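Local coordinates for protein DNA endonuclease I-HmuI (Bacillus phage SPO1, PDB 1U3E) that binds DNA and probably cleaves it as an HNH homing endonuclease involved in intron homing, at residues His32-Leu44 / Gly50-His62. Residues are numbered along the deposited sequence; the frame is centred on the assembly and turned at random.
Sequences HQIPKDGYHRIGL and GKTFQVHRLVAIH. With EDO (1,2-ethanediol), chain J; EDO (1,2-ethanediol), chain P; nucleotides of chain C.
R41 and Q54 face each other as a non-hydrogen-bonded pair in the antiparallel β-hairpin of strands 41-46 and 49-54, which presents R41 and T52 to DNA bases before running into helix 55-63. The I42-F53 and L44-K51 pairs zip the strands together, and just beyond the strands V55 N, at the start of the helix, donates to H40 O. From this frame the R41 side chain runs outward: CB rests 3.3 Å from F53 O and also touches T52 CG2, CG lies 4.2 Å from Q54 CG, and a bend at chi2 (106°) turns the chain toward the DNA. At its end NH1 and NH2 both donate to O4 of thymine DT3 of chain C, which lies at the guanidinium edge, with NH2 3.0 Å from that O4. NH2 also forms a salt bridge with D37 OD1, which is met on its syn lone pair; the second carboxylate oxygen, OD2, closes an Asx turn with Y39 N. D37, held by the Asx turn, thereby probably steadies the arginine that reads the base. Beside R41 on the same face, T52 OG1 bonds to a guanine O6. On the hairpin face carrying I42, F53 and L44, an apolar cluster forms: L44 CD1 lies 3.6 Å from F53 CD1, and I42 CD1 reaches L58 CD1 of the helix tip to tip. At the helix start V55 CG2 sits over one face of the H32 ring, while H56 NE2 donates to OP2 of DT2 of chain C at 2.6 Å.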
ATOM      1  N   HIS D  32      19.190   9.242  12.972  1.00 58.63           N
ATOM      2  CA  HIS D  32      18.034   8.678  12.292  1.00 55.80           C
ATOM      3  C   HIS D  32      17.430   9.543  11.210  1.00 55.46           C
ATOM      4  O   HIS D  32      17.243  10.738  11.384  1.00 57.20           O
ATOM      5  CB  HIS D  32      16.935   8.351  13.294  1.00 53.95           C
ATOM      6  CG  HIS D  32      17.251   7.196  14.189  1.00 50.83           C
ATOM      7  ND1 HIS D  32      16.347   6.698  15.103  1.00 50.69           N
ATOM      8  CD2 HIS D  32      18.378   6.459  14.333  1.00 48.13           C
ATOM      9  CE1 HIS D  32      16.904   5.707  15.774  1.00 49.66           C
ATOM     10  NE2 HIS D  32      18.137   5.542  15.326  1.00 47.92           N
ATOM     11  N   GLN D  33      17.121   8.924  10.084  1.00 53.95           N
ATOM     12  CA  GLN D  33      16.487   9.632   8.994  1.00 55.42           C
ATOM     13  C   GLN D  33      14.998   9.436   9.228  1.00 56.02           C
ATOM     14  O   GLN D  33      14.552   8.307   9.423  1.00 57.42           O
ATOM     15  CB  GLN D  33      16.839   8.995   7.667  1.00 56.44           C
ATOM     16  CG  GLN D  33      18.279   9.008   7.297  1.00 61.10           C
ATOM     17  CD  GLN D  33      18.523   8.086   6.125  1.00 66.69           C
ATOM     18  OE1 GLN D  33      17.743   8.066   5.163  1.00 66.45           O
ATOM     19  NE2 GLN D  33      19.601   7.312   6.190  1.00 69.40           N
ATOM     20  N   ILE D  34      14.223  10.512   9.205  1.00 54.76           N
ATOM     21  CA  ILE D  34      12.793  10.384   9.421  1.00 54.97           C
ATOM     22  C   ILE D  34      12.003  10.986   8.272  1.00 56.47           C
ATOM     23  O   ILE D  34      11.491  12.100   8.375  1.00 57.53           O
ATOM     24  CB  ILE D  34      12.363  11.067  10.720  1.00 53.89           C
ATOM     25  CG1 ILE D  34      13.215  10.569  11.888  1.00 52.43           C
ATOM     26  CG2 ILE D  34      10.903  10.770  10.988  1.00 58.61           C
ATOM     27  CD1 ILE D  34      12.767  11.085  13.234  1.00 46.52           C
ATOM     28  N   PRO D  35      11.892  10.248   7.155  1.00 57.54           N
ATOM     29  CA  PRO D  35      11.175  10.647   5.937  1.00 58.64           C
ATOM     30  C   PRO D  35       9.726  11.049   6.174  1.00 60.32           C
ATOM     31  O   PRO D  35       9.308  11.299   7.308  1.00 59.73           O
ATOM     32  CB  PRO D  35      11.271   9.403   5.058  1.00 57.26           C
ATOM     33  CG  PRO D  35      12.574   8.818   5.460  1.00 61.11           C
ATOM     34  CD  PRO D  35      12.548   8.943   6.963  1.00 58.67           C
ATOM     35  N   LYS D  36       8.962  11.101   5.089  1.00 62.24           N
ATOM     36  CA  LYS D  36       7.559  11.458   5.174  1.00 61.93           C
ATOM     37  C   LYS D  36       6.747  10.280   5.675  1.00 60.20           C
ATOM     38  O   LYS D  36       5.759  10.475   6.383  1.00 62.20           O
ATOM     39  CB  LYS D  36       7.034  11.932   3.816  1.00 66.81           C
ATOM     40  CG  LYS D  36       7.697  13.221   3.333  1.00 71.75           C
ATOM     41  CD  LYS D  36       6.882  13.943   2.271  1.00 78.46           C
ATOM     42  CE  LYS D  36       7.444  15.351   2.039  1.00 81.83           C
ATOM     43  NZ  LYS D  36       6.670  16.097   1.012  1.00 84.23           N
ATOM     44  N   ASP D  37       7.156   9.061   5.323  1.00 57.05           N
ATOM     45  CA  ASP D  37       6.421   7.893   5.796  1.00 52.79           C
ATOM     46  C   ASP D  37       6.628   7.678   7.292  1.00 49.67           C
ATOM     47  O   ASP D  37       5.969   6.849   7.907  1.00 49.51           O
ATOM     48  CB  ASP D  37       6.770   6.629   4.983  1.00 51.43           C
ATOM     49  CG  ASP D  37       8.202   6.164   5.155  1.00 50.87           C
ATOM     50  OD1 ASP D  37       8.635   5.289   4.381  1.00 50.76           O
ATOM     51  OD2 ASP D  37       8.892   6.682   6.061  1.00 51.14           O
ATOM     52  N   GLY D  38       7.563   8.429   7.847  1.00 46.10           N
ATOM     53  CA  GLY D  38       7.808   8.425   9.288  1.00 45.27           C
ATOM     54  C   GLY D  38       8.585   7.253   9.926  1.00 47.64           C
ATOM     55  O   GLY D  38       8.616   7.146  11.151  1.00 51.70           O
ATOM     56  N   TYR D  39       9.224   6.389   9.148  1.00 45.29           N
ATOM     57  CA  TYR D  39      10.014   5.319   9.751  1.00 41.38           C
ATOM     58  C   TYR D  39      11.479   5.663   9.829  1.00 41.07           C
ATOM     59  O   TYR D  39      12.061   6.062   8.815  1.00 42.53           O
ATOM     60  CB  TYR D  39       9.868   4.035   8.954  1.00 39.91           C
ATOM     61  CG  TYR D  39       8.481   3.494   8.990  1.00 37.13           C
ATOM     62  CD1 TYR D  39       7.608   3.702   7.929  1.00 34.95           C
ATOM     63  CD2 TYR D  39       8.018   2.801  10.109  1.00 37.63           C
ATOM     64  CE1 TYR D  39       6.293   3.232   7.978  1.00 36.01           C
ATOM     65  CE2 TYR D  39       6.708   2.331  10.174  1.00 36.88           C
ATOM     66  CZ  TYR D  39       5.849   2.551   9.102  1.00 36.83           C
ATOM     67  OH  TYR D  39       4.556   2.101   9.163  1.00 33.82           O
ATOM     68  N   HIS D  40      12.080   5.517  11.001  1.00 42.83           N
ATOM     69  CA  HIS D  40      13.523   5.813  11.126  1.00 45.65           C
ATOM     70  C   HIS D  40      14.435   4.868  10.389  1.00 47.81           C
ATOM     71  O   HIS D  40      14.454   3.663  10.661  1.00 52.13           O
ATOM     72  CB  HIS D  40      13.920   5.791  12.596  1.00 44.60           C
ATOM     73  CG  HIS D  40      13.085   6.708  13.477  1.00 44.81           C
ATOM     74  ND1 HIS D  40      13.407   6.981  14.787  1.00 45.33           N
ATOM     75  CD2 HIS D  40      11.946   7.392  13.215  1.00 43.76           C
ATOM     76  CE1 HIS D  40      12.502   7.796  15.297  1.00 48.27           C
ATOM     77  NE2 HIS D  40      11.604   8.060  14.364  1.00 47.21           N
ATOM     78  N   ARG D  41      15.209   5.413   9.451  1.00 47.41           N
ATOM     79  CA  ARG D  41      16.158   4.625   8.659  1.00 46.75           C
ATOM     80  C   ARG D  41      17.598   5.109   8.847  1.00 46.03           C
ATOM     81  O   ARG D  41      17.846   6.188   9.377  1.00 45.59           O
ATOM     82  CB  ARG D  41      15.822   4.707   7.165  1.00 46.54           C
ATOM     83  CG  ARG D  41      14.409   4.258   6.806  1.00 50.60           C
ATOM     84  CD  ARG D  41      13.501   5.425   6.478  1.00 53.35           C
ATOM     85  NE  ARG D  41      12.220   4.995   5.910  1.00 47.97           N
ATOM     86  CZ  ARG D  41      12.115   4.291   4.789  1.00 47.81           C
ATOM     87  NH1 ARG D  41      13.215   3.947   4.129  1.00 47.56           N
ATOM     88  NH2 ARG D  41      10.923   3.921   4.337  1.00 45.27           N
ATOM     89  N   ILE D  42      18.546   4.295   8.412  1.00 44.58           N
ATOM     90  CA  ILE D  42      19.951   4.648   8.489  1.00 45.17           C
ATOM     91  C   ILE D  42      20.651   3.866   7.401  1.00 48.32           C
ATOM     92  O   ILE D  42      20.083   2.925   6.857  1.00 50.41           O
ATOM     93  CB  ILE D  42      20.580   4.311   9.874  1.00 44.02           C
ATOM     94  CG1 ILE D  42      20.310   2.862  10.261  1.00 45.57           C
ATOM     95  CG2 ILE D  42      20.018   5.228  10.941  1.00 41.75           C
ATOM     96  CD1 ILE D  42      21.168   1.852   9.564  1.00 44.76           C
ATOM     97  N   GLY D  43      21.870   4.257   7.060  1.00 50.92           N
ATOM     98  CA  GLY D  43      22.593   3.540   6.026  1.00 51.56           C
ATOM     99  C   GLY D  43      23.816   2.845   6.591  1.00 54.40           C
ATOM    100  O   GLY D  43      24.639   3.467   7.266  1.00 56.38           O
ATOM    101  N   LEU D  44      23.939   1.550   6.331  1.00 55.40           N
ATOM    102  CA  LEU D  44      25.082   0.802   6.817  1.00 57.35           C
ATOM    103  C   LEU D  44      25.969   0.466   5.628  1.00 60.39           C
ATOM    104  O   LEU D  44      25.492  -0.056   4.618  1.00 58.37           O
ATOM    105  CB  LEU D  44      24.617  -0.475   7.511  1.00 55.49           C
ATOM    106  CG  LEU D  44      23.595  -0.289   8.632  1.00 56.53           C
ATOM    107  CD1 LEU D  44      23.235  -1.638   9.234  1.00 56.44           C
ATOM    108  CD2 LEU D  44      24.165   0.625   9.695  1.00 56.30           C
ATOM    109  N   GLY D  50      27.154   1.093   0.587  1.00 73.94           N
ATOM    110  CA  GLY D  50      26.242   1.246   1.713  1.00 72.09           C
ATOM    111  C   GLY D  50      24.780   0.978   1.374  1.00 69.78           C
ATOM    112  O   GLY D  50      24.287   1.422   0.341  1.00 69.52           O
ATOM    113  N   LYS D  51      24.086   0.272   2.266  1.00 67.80           N
ATOM    114  CA  LYS D  51      22.682  -0.102   2.074  1.00 64.56           C
ATOM    115  C   LYS D  51      21.784   0.597   3.091  1.00 61.95           C
ATOM    116  O   LYS D  51      22.238   0.929   4.184  1.00 61.77           O
ATOM    117  CB  LYS D  51      22.562  -1.615   2.234  1.00 65.59           C
ATOM    118  CG  LYS D  51      21.412  -2.274   1.525  1.00 66.92           C
ATOM    119  CD  LYS D  51      21.564  -3.771   1.690  1.00 70.11           C
ATOM    120  CE  LYS D  51      20.439  -4.535   1.027  1.00 74.12           C
ATOM    121  NZ  LYS D  51      20.561  -6.006   1.245  1.00 75.11           N
ATOM    122  N   THR D  52      20.515   0.817   2.746  1.00 59.01           N
ATOM    123  CA  THR D  52      19.602   1.488   3.671  1.00 56.50           C
ATOM    124  C   THR D  52      18.807   0.496   4.511  1.00 54.42           C
ATOM    125  O   THR D  52      18.201  -0.442   3.984  1.00 55.36           O
ATOM    126  CB  THR D  52      18.590   2.392   2.944  1.00 55.22           C
ATOM    127  OG1 THR D  52      19.232   3.082   1.872  1.00 59.01           O
ATOM    128  CG2 THR D  52      18.046   3.426   3.899  1.00 54.07           C
ATOM    129  N   PHE D  53      18.801   0.714   5.823  1.00 49.89           N
ATOM    130  CA  PHE D  53      18.074  -0.159   6.739  1.00 45.17           C
ATOM    131  C   PHE D  53      17.069   0.590   7.629  1.00 42.24           C
ATOM    132  O   PHE D  53      17.189   1.800   7.829  1.00 40.79           O
ATOM    133  CB  PHE D  53      19.064  -0.946   7.609  1.00 43.15           C
ATOM    134  CG  PHE D  53      19.873  -1.975   6.843  1.00 43.87           C
ATOM    135  CD1 PHE D  53      21.111  -1.648   6.297  1.00 44.44           C
ATOM    136  CD2 PHE D  53      19.391  -3.277   6.674  1.00 39.40           C
ATOM    137  CE1 PHE D  53      21.855  -2.606   5.597  1.00 45.09           C
ATOM    138  CE2 PHE D  53      20.121  -4.232   5.981  1.00 39.48           C
ATOM    139  CZ  PHE D  53      21.352  -3.902   5.441  1.00 43.88           C
ATOM    140  N   GLN D  54      16.066  -0.139   8.129  1.00 40.69           N
ATOM    141  CA  GLN D  54      15.041   0.422   9.017  1.00 38.01           C
ATOM    142  C   GLN D  54      15.367   0.134  10.482  1.00 37.03           C
ATOM    143  O   GLN D  54      15.336  -1.019  10.919  1.00 35.46           O
ATOM    144  CB  GLN D  54      13.669  -0.166   8.726  1.00 35.79           C
ATOM    145  CG  GLN D  54      13.030   0.298   7.462  1.00 35.44           C
ATOM    146  CD  GLN D  54      11.561  -0.046   7.422  1.00 34.64           C
ATOM    147  OE1 GLN D  54      10.718   0.744   7.831  1.00 31.50           O
ATOM    148  NE2 GLN D  54      11.248  -1.240   6.945  1.00 38.37           N
ATOM    149  N   VAL D  55      15.663   1.188  11.236  1.00 32.98           N
ATOM    150  CA  VAL D  55      16.010   1.061  12.636  1.00 30.11           C
ATOM    151  C   VAL D  55      15.112   0.100  13.390  1.00 33.15           C
ATOM    152  O   VAL D  55      15.603  -0.720  14.156  1.00 32.81           O
ATOM    153  CB  VAL D  55      15.979   2.430  13.331  1.00 28.23           C
ATOM    154  CG1 VAL D  55      16.174   2.277  14.842  1.00 26.68           C
ATOM    155  CG2 VAL D  55      17.051   3.306  12.745  1.00 29.12           C
ATOM    156  N   HIS D  56      13.804   0.168  13.188  1.00 31.86           N
ATOM    157  CA  HIS D  56      12.971  -0.750  13.934  1.00 32.20           C
ATOM    158  C   HIS D  56      13.110  -2.213  13.529  1.00 32.43           C
ATOM    159  O   HIS D  56      12.798  -3.101  14.321  1.00 34.04           O
ATOM    160  CB  HIS D  56      11.501  -0.327  13.917  1.00 35.70           C
ATOM    161  CG  HIS D  56      10.846  -0.423  12.582  1.00 36.69           C
ATOM    162  ND1 HIS D  56      10.981   0.547  11.616  1.00 40.41           N
ATOM    163  CD2 HIS D  56      10.020  -1.359  12.063  1.00 38.26           C
ATOM    164  CE1 HIS D  56      10.264   0.213  10.559  1.00 40.63           C
ATOM    165  NE2 HIS D  56       9.671  -0.939  10.805  1.00 41.17           N
ATOM    166  N   ARG D  57      13.570  -2.488  12.314  1.00 30.64           N
ATOM    167  CA  ARG D  57      13.750  -3.876  11.926  1.00 32.17           C
ATOM    168  C   ARG D  57      15.032  -4.367  12.585  1.00 34.90           C
ATOM    169  O   ARG D  57      15.092  -5.484  13.109  1.00 34.21           O
ATOM    170  CB  ARG D  57      13.887  -4.033  10.419  1.00 29.79           C
ATOM    171  CG  ARG D  57      12.624  -3.900   9.640  1.00 27.26           C
ATOM    172  CD  ARG D  57      12.685  -4.785   8.423  1.00 30.18           C
ATOM    173  NE  ARG D  57      11.672  -5.830   8.489  1.00 27.81           N
ATOM    174  CZ  ARG D  57      11.879  -7.097   8.153  1.00 33.66           C
ATOM    175  NH1 ARG D  57      13.074  -7.488   7.719  1.00 37.77           N
ATOM    176  NH2 ARG D  57      10.894  -7.978   8.259  1.00 37.01           N
ATOM    177  N   LEU D  58      16.060  -3.524  12.558  1.00 34.86           N
ATOM    178  CA  LEU D  58      17.333  -3.887  13.155  1.00 36.95           C
ATOM    179  C   LEU D  58      17.159  -4.214  14.637  1.00 36.93           C
ATOM    180  O   LEU D  58      17.754  -5.170  15.145  1.00 36.91           O
ATOM    181  CB  LEU D  58      18.358  -2.761  12.976  1.00 33.71           C
ATOM    182  CG  LEU D  58      18.761  -2.415  11.539  1.00 35.62           C
ATOM    183  CD1 LEU D  58      19.673  -1.223  11.557  1.00 33.15           C
ATOM    184  CD2 LEU D  58      19.460  -3.575  10.882  1.00 32.44           C
ATOM    185  N   VAL D  59      16.341  -3.436  15.331  1.00 35.07           N
ATOM    186  CA  VAL D  59      16.128  -3.690  16.746  1.00 34.06           C
ATOM    187  C   VAL D  59      15.417  -5.025  16.878  1.00 34.19           C
ATOM    188  O   VAL D  59      15.908  -5.949  17.527  1.00 32.07           O
ATOM    189  CB  VAL D  59      15.284  -2.570  17.401  1.00 34.25           C
ATOM    190  CG1 VAL D  59      15.075  -2.864  18.871  1.00 30.77           C
ATOM    191  CG2 VAL D  59      15.988  -1.230  17.246  1.00 32.85           C
ATOM    192  N   ALA D  60      14.264  -5.122  16.233  1.00 34.14           N
ATOM    193  CA  ALA D  60      13.477  -6.337  16.257  1.00 36.66           C
ATOM    194  C   ALA D  60      14.312  -7.573  15.894  1.00 38.51           C
ATOM    195  O   ALA D  60      14.245  -8.600  16.571  1.00 39.65           O
ATOM    196  CB  ALA D  60      12.310  -6.204  15.306  1.00 36.26           C
ATOM    197  N   ILE D  61      15.104  -7.481  14.832  1.00 36.07           N
ATOM    198  CA  ILE D  61      15.911  -8.616  14.421  1.00 35.09           C
ATOM    199  C   ILE D  61      16.884  -9.052  15.491  1.00 37.79           C
ATOM    200  O   ILE D  61      17.171 -10.236  15.634  1.00 41.59           O
ATOM    201  CB  ILE D  61      16.708  -8.312  13.129  1.00 35.16           C
ATOM    202  CG1 ILE D  61      15.780  -8.405  11.917  1.00 31.62           C
ATOM    203  CG2 ILE D  61      17.861  -9.302  12.970  1.00 30.46           C
ATOM    204  CD1 ILE D  61      16.418  -7.992  10.619  1.00 35.18           C
ATOM    205  N   HIS D  62      17.391  -8.106  16.263  1.00 37.33           N
ATOM    206  CA  HIS D  62      18.362  -8.476  17.269  1.00 39.14           C
ATOM    207  C   HIS D  62      17.839  -8.688  18.687  1.00 42.23           C
ATOM    208  O   HIS D  62      18.392  -9.496  19.435  1.00 41.73           O
ATOM    209  CB  HIS D  62      19.509  -7.463  17.251  1.00 36.65           C
ATOM    210  CG  HIS D  62      20.284  -7.453  15.964  1.00 37.39           C
ATOM    211  ND1 HIS D  62      19.843  -6.800  14.832  1.00 35.67           N
ATOM    212  CD2 HIS D  62      21.445  -8.062  15.618  1.00 33.09           C
ATOM    213  CE1 HIS D  62      20.697  -7.010  13.847  1.00 36.91           C
ATOM    214  NE2 HIS D  62      21.677  -7.774  14.297  1.00 29.57           N
TER
HETATM  215  C1  EDO J 397      23.049   4.369   1.109  1.00 66.00           C
HETATM  216  O1  EDO J 397      21.820   4.851   1.698  1.00 62.81           O
HETATM  217  C2  EDO J 397      23.065   4.758  -0.385  1.00 66.31           C
HETATM  218  O2  EDO J 397      21.910   4.137  -1.015  1.00 63.82           O
HETATM  219  C1  EDO P 400      16.552 -13.276  18.927  1.00 60.76           C
HETATM  220  O1  EDO P 400      16.533 -11.870  19.258  1.00 54.80           O
HETATM  221  C2  EDO P 400      18.012 -13.816  19.022  1.00 64.35           C
HETATM  222  O2  EDO P 400      18.873 -13.085  18.083  1.00 67.42           O
ATOM    223  P    DT C   2       8.366  -3.771   8.268  1.00 31.86           P
ATOM    224  OP1  DT C   2       8.802  -5.034   8.919  1.00 35.64           O
ATOM    225  OP2  DT C   2       8.711  -2.506   8.969  1.00 28.21           O
ATOM    226  O5'  DT C   2       8.805  -3.735   6.726  1.00 32.91           O
ATOM    227  C5'  DT C   2       8.587  -4.916   5.921  1.00 35.55           C
ATOM    228  C4'  DT C   2       9.180  -4.735   4.542  1.00 39.10           C
ATOM    229  O4'  DT C   2       8.317  -3.849   3.811  1.00 42.06           O
ATOM    230  C3'  DT C   2      10.574  -4.117   4.491  1.00 43.49           C
ATOM    231  O3'  DT C   2      11.626  -5.047   4.408  1.00 48.61           O
ATOM    232  C2'  DT C   2      10.541  -3.385   3.174  1.00 43.91           C
ATOM    233  C1'  DT C   2       9.104  -3.112   2.914  1.00 43.26           C
ATOM    234  N1   DT C   2       8.813  -1.703   3.031  1.00 43.89           N
ATOM    235  C2   DT C   2       8.895  -1.029   1.855  1.00 42.86           C
ATOM    236  O2   DT C   2       9.218  -1.526   0.788  1.00 45.07           O
ATOM    237  N3   DT C   2       8.593   0.281   1.984  1.00 40.50           N
ATOM    238  C4   DT C   2       8.238   0.963   3.113  1.00 44.23           C
ATOM    239  O4   DT C   2       8.009   2.175   3.054  1.00 44.98           O
ATOM    240  C5   DT C   2       8.161   0.176   4.304  1.00 47.66           C
ATOM    241  C7   DT C   2       7.762   0.831   5.590  1.00 48.16           C
ATOM    242  C6   DT C   2       8.455  -1.126   4.214  1.00 46.16           C
ATOM    243  P    DT C   3      13.117  -4.520   4.527  1.00 54.74           P
ATOM    244  OP1  DT C   3      13.947  -5.652   4.993  1.00 52.56           O
ATOM    245  OP2  DT C   3      13.131  -3.284   5.323  1.00 47.68           O
ATOM    246  O5'  DT C   3      13.572  -4.143   3.025  1.00 57.84           O
ATOM    247  C5'  DT C   3      13.511  -5.149   1.999  1.00 57.34           C
ATOM    248  C4'  DT C   3      13.727  -4.503   0.650  1.00 57.95           C
ATOM    249  O4'  DT C   3      12.694  -3.493   0.403  1.00 56.80           O
ATOM    250  C3'  DT C   3      15.059  -3.767   0.506  1.00 59.78           C
ATOM    251  O3'  DT C   3      15.916  -4.543  -0.326  1.00 65.20           O
ATOM    252  C2'  DT C   3      14.766  -2.504  -0.281  1.00 58.56           C
ATOM    253  C1'  DT C   3      13.255  -2.395  -0.277  1.00 57.12           C
ATOM    254  N1   DT C   3      12.792  -1.140   0.330  1.00 51.74           N
ATOM    255  C2   DT C   3      12.565  -0.089  -0.526  1.00 48.79           C
ATOM    256  O2   DT C   3      12.728  -0.174  -1.733  1.00 46.34           O
ATOM    257  N3   DT C   3      12.142   1.068   0.083  1.00 49.64           N
ATOM    258  C4   DT C   3      11.930   1.268   1.437  1.00 50.40           C
ATOM    259  O4   DT C   3      11.541   2.369   1.841  1.00 47.78           O
ATOM    260  C5   DT C   3      12.194   0.114   2.279  1.00 48.56           C
ATOM    261  C7   DT C   3      12.014   0.240   3.768  1.00 46.81           C
ATOM    262  C6   DT C   3      12.610  -1.012   1.690  1.00 48.19           C
TER